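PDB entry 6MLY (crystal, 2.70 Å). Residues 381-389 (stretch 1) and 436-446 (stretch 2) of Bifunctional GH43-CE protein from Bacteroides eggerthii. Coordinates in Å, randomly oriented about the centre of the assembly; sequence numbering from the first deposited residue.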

# COMPACT_ATOMS: atom_id res chain seq x y z
N GLY A 381 4.04 -1.44 -9.79
CA GLY A 381 3.59 -2.39 -10.81
C GLY A 381 2.56 -1.77 -11.73
O GLY A 381 1.94 -0.77 -11.38
N SER A 382 2.37 -2.37 -12.92
CA SER A 382 1.43 -1.88 -13.93
C SER A 382 0.92 -3.03 -14.81
O SER A 382 1.57 -4.08 -14.91
CB SER A 382 2.07 -0.82 -14.79
OG SER A 382 2.50 0.27 -14.00
N VAL A 383 -0.23 -2.81 -15.46
CA VAL A 383 -0.80 -3.75 -16.42
C VAL A 383 -1.54 -2.98 -17.52
O VAL A 383 -1.85 -1.80 -17.37
CB VAL A 383 -1.75 -4.76 -15.73
CG1 VAL A 383 -0.99 -5.91 -15.09
CG2 VAL A 383 -2.64 -4.08 -14.70
N SER A 384 -1.77 -3.68 -18.64
CA SER A 384 -2.74 -3.31 -19.66
C SER A 384 -3.66 -4.51 -19.88
O SER A 384 -3.16 -5.63 -20.06
CB SER A 384 -2.07 -2.89 -20.96
OG SER A 384 -3.02 -2.77 -22.02
N MET A 385 -4.97 -4.28 -19.85
CA MET A 385 -5.96 -5.34 -19.89
C MET A 385 -6.84 -5.19 -21.14
O MET A 385 -6.66 -4.26 -21.91
CB MET A 385 -6.83 -5.32 -18.63
CG MET A 385 -6.99 -6.70 -17.98
SD MET A 385 -7.31 -6.65 -16.19
CE MET A 385 -5.84 -5.78 -15.65
N ASP A 386 -7.74 -6.16 -21.32
CA ASP A 386 -8.76 -6.16 -22.36
C ASP A 386 -9.95 -6.98 -21.84
O ASP A 386 -9.84 -8.20 -21.66
CB ASP A 386 -8.22 -6.69 -23.70
CG ASP A 386 -9.08 -6.34 -24.91
OD1 ASP A 386 -10.32 -6.29 -24.76
OD2 ASP A 386 -8.50 -6.13 -25.99
N VAL A 387 -11.09 -6.30 -21.64
CA VAL A 387 -12.18 -6.77 -20.78
C VAL A 387 -13.32 -7.39 -21.62
O VAL A 387 -14.31 -7.86 -21.05
CB VAL A 387 -12.71 -5.63 -19.90
CG1 VAL A 387 -11.58 -4.89 -19.20
CG2 VAL A 387 -13.57 -4.65 -20.70
N SER A 388 -13.18 -7.40 -22.95
CA SER A 388 -14.18 -7.94 -23.87
C SER A 388 -14.70 -9.30 -23.38
O SER A 388 -15.90 -9.57 -23.44
CB SER A 388 -13.62 -8.05 -25.26
OG SER A 388 -12.79 -6.93 -25.55
N GLY A 389 -13.77 -10.16 -22.92
CA GLY A 389 -14.05 -11.55 -22.55
C GLY A 389 -14.91 -11.70 -21.31
O GLY A 389 -15.58 -12.73 -21.14
N PRO A 436 -17.50 4.28 -14.20
CA PRO A 436 -17.95 3.47 -15.34
C PRO A 436 -16.87 3.35 -16.42
O PRO A 436 -16.09 4.29 -16.62
CB PRO A 436 -19.17 4.25 -15.85
CG PRO A 436 -18.86 5.68 -15.48
CD PRO A 436 -18.18 5.58 -14.13
N LEU A 437 -16.83 2.21 -17.11
CA LEU A 437 -15.94 2.02 -18.25
C LEU A 437 -16.77 1.97 -19.54
O LEU A 437 -17.78 1.26 -19.61
CB LEU A 437 -15.13 0.73 -18.05
CG LEU A 437 -14.02 0.50 -19.07
CD1 LEU A 437 -13.02 1.65 -19.08
CD2 LEU A 437 -13.31 -0.82 -18.82
N ASN A 438 -16.34 2.75 -20.54
CA ASN A 438 -16.96 2.80 -21.87
C ASN A 438 -15.95 2.38 -22.95
O ASN A 438 -16.26 2.49 -24.13
CB ASN A 438 -17.55 4.18 -22.14
CG ASN A 438 -18.37 4.70 -20.97
OD1 ASN A 438 -19.35 4.08 -20.57
ND2 ASN A 438 -17.96 5.83 -20.41
N GLN A 439 -14.77 1.91 -22.54
CA GLN A 439 -13.79 1.24 -23.41
C GLN A 439 -13.68 -0.24 -23.00
O GLN A 439 -14.38 -0.70 -22.10
CB GLN A 439 -12.40 1.88 -23.30
CG GLN A 439 -12.39 3.40 -23.43
CD GLN A 439 -10.99 3.95 -23.40
OE1 GLN A 439 -10.02 3.24 -23.14
NE2 GLN A 439 -10.87 5.25 -23.66
N GLN A 440 -12.80 -0.98 -23.67
CA GLN A 440 -12.52 -2.36 -23.30
C GLN A 440 -11.04 -2.54 -22.94
O GLN A 440 -10.72 -3.32 -22.05
CB GLN A 440 -13.02 -3.30 -24.40
CG GLN A 440 -14.48 -3.05 -24.74
CD GLN A 440 -15.22 -4.31 -25.12
OE1 GLN A 440 -14.68 -5.18 -25.81
NE2 GLN A 440 -16.46 -4.40 -24.68
N VAL A 441 -10.15 -1.78 -23.60
CA VAL A 441 -8.76 -1.64 -23.16
C VAL A 441 -8.73 -0.70 -21.95
O VAL A 441 -9.26 0.41 -22.01
CB VAL A 441 -7.84 -1.15 -24.29
CG1 VAL A 441 -6.43 -0.88 -23.80
CG2 VAL A 441 -7.83 -2.12 -25.47
N VAL A 442 -8.11 -1.16 -20.86
CA VAL A 442 -7.99 -0.41 -19.61
C VAL A 442 -6.61 -0.71 -19.00
O VAL A 442 -6.04 -1.79 -19.20
CB VAL A 442 -9.14 -0.76 -18.65
CG1 VAL A 442 -9.10 -2.22 -18.23
CG2 VAL A 442 -9.16 0.14 -17.42
N TYR A 443 -6.08 0.27 -18.26
CA TYR A 443 -4.76 0.19 -17.64
C TYR A 443 -4.93 0.29 -16.12
O TYR A 443 -5.93 0.83 -15.64
CB TYR A 443 -3.86 1.29 -18.19
CG TYR A 443 -3.57 1.21 -19.67
CD1 TYR A 443 -4.48 1.67 -20.61
CD2 TYR A 443 -2.38 0.66 -20.14
CE1 TYR A 443 -4.22 1.59 -21.97
CE2 TYR A 443 -2.10 0.59 -21.49
CZ TYR A 443 -3.02 1.05 -22.41
OH TYR A 443 -2.75 0.98 -23.75
N PHE A 444 -3.96 -0.26 -15.38
CA PHE A 444 -3.92 -0.19 -13.91
C PHE A 444 -2.47 -0.06 -13.43
O PHE A 444 -1.54 -0.50 -14.11
CB PHE A 444 -4.57 -1.41 -13.26
CG PHE A 444 -6.05 -1.56 -13.53
CD1 PHE A 444 -6.97 -0.71 -12.93
CD2 PHE A 444 -6.52 -2.55 -14.37
CE1 PHE A 444 -8.32 -0.85 -13.18
CE2 PHE A 444 -7.88 -2.69 -14.61
CZ PHE A 444 -8.78 -1.84 -14.02
N LYS A 445 -2.32 0.55 -12.25
CA LYS A 445 -1.03 0.80 -11.61
C LYS A 445 -1.22 0.64 -10.10
O LYS A 445 -2.27 0.95 -9.56
CB LYS A 445 -0.53 2.20 -11.99
CG LYS A 445 0.84 2.60 -11.45
CD LYS A 445 1.55 3.66 -12.29
CE LYS A 445 0.95 5.05 -12.16
NZ LYS A 445 1.72 6.06 -12.92
N ALA A 446 -0.19 0.11 -9.43
CA ALA A 446 -0.18 -0.05 -7.98
C ALA A 446 1.20 0.36 -7.45
O ALA A 446 2.19 -0.24 -7.83
CB ALA A 446 -0.51 -1.48 -7.63

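Antiparallel strands show how a backbone ladder fixes the register and leaves side chains to settle the fit, and residues 381-389 and 436-446 of this GH43-CE protein are a clear example. The strands run at 157° to one another. G381 and A446 form a closed pair, with N of G381 to O of A446 and N of A446 to O of G381 both at 3.0 Å. At the next such pair, N of V383 lies 3.0 Å from O of F444, and the return bond, N of F444 to O of V383, is longer at 3.3 Å. N of M385 then donates to O of V442 at 2.8 Å, and N of V387 to O of Q440 at 3.0 Å.

The alternation of the strands sends the buried V383, M385, V442 and F444 to one face, where apolar shapes interlock. Together the stretches bury 687 Å², both sides summed. The F444 ring is the broad bump. Its edge meets two methyl groups, CG2 of V383 and CE of M385; the latter stands 3.5 Å from CD2 of F444. The unbranched M385 chain suits this place: its CB packs 3.9 Å from CG1 of V442, while its far end extends to the ring. V387 continues the apolar surface, its CG1 3.8 Å from CG1 of V442 and its CG2 4.3 Å from CD2 of L437. G381, with no side chain, adds no bulk beside A446.

The other face is more polar and more open. Small S384 leaves room for the Y443 ring, which approaches obliquely until CE2 of Y443 lies 3.5 Å from CB of S384. K445 lays its CG 3.8 Å from OG of S382, then leads its end away. At the exposed margin, the Q440 side chain starts out sideways and runs nearly extended, its OE1 2.6 Å from OG of S388.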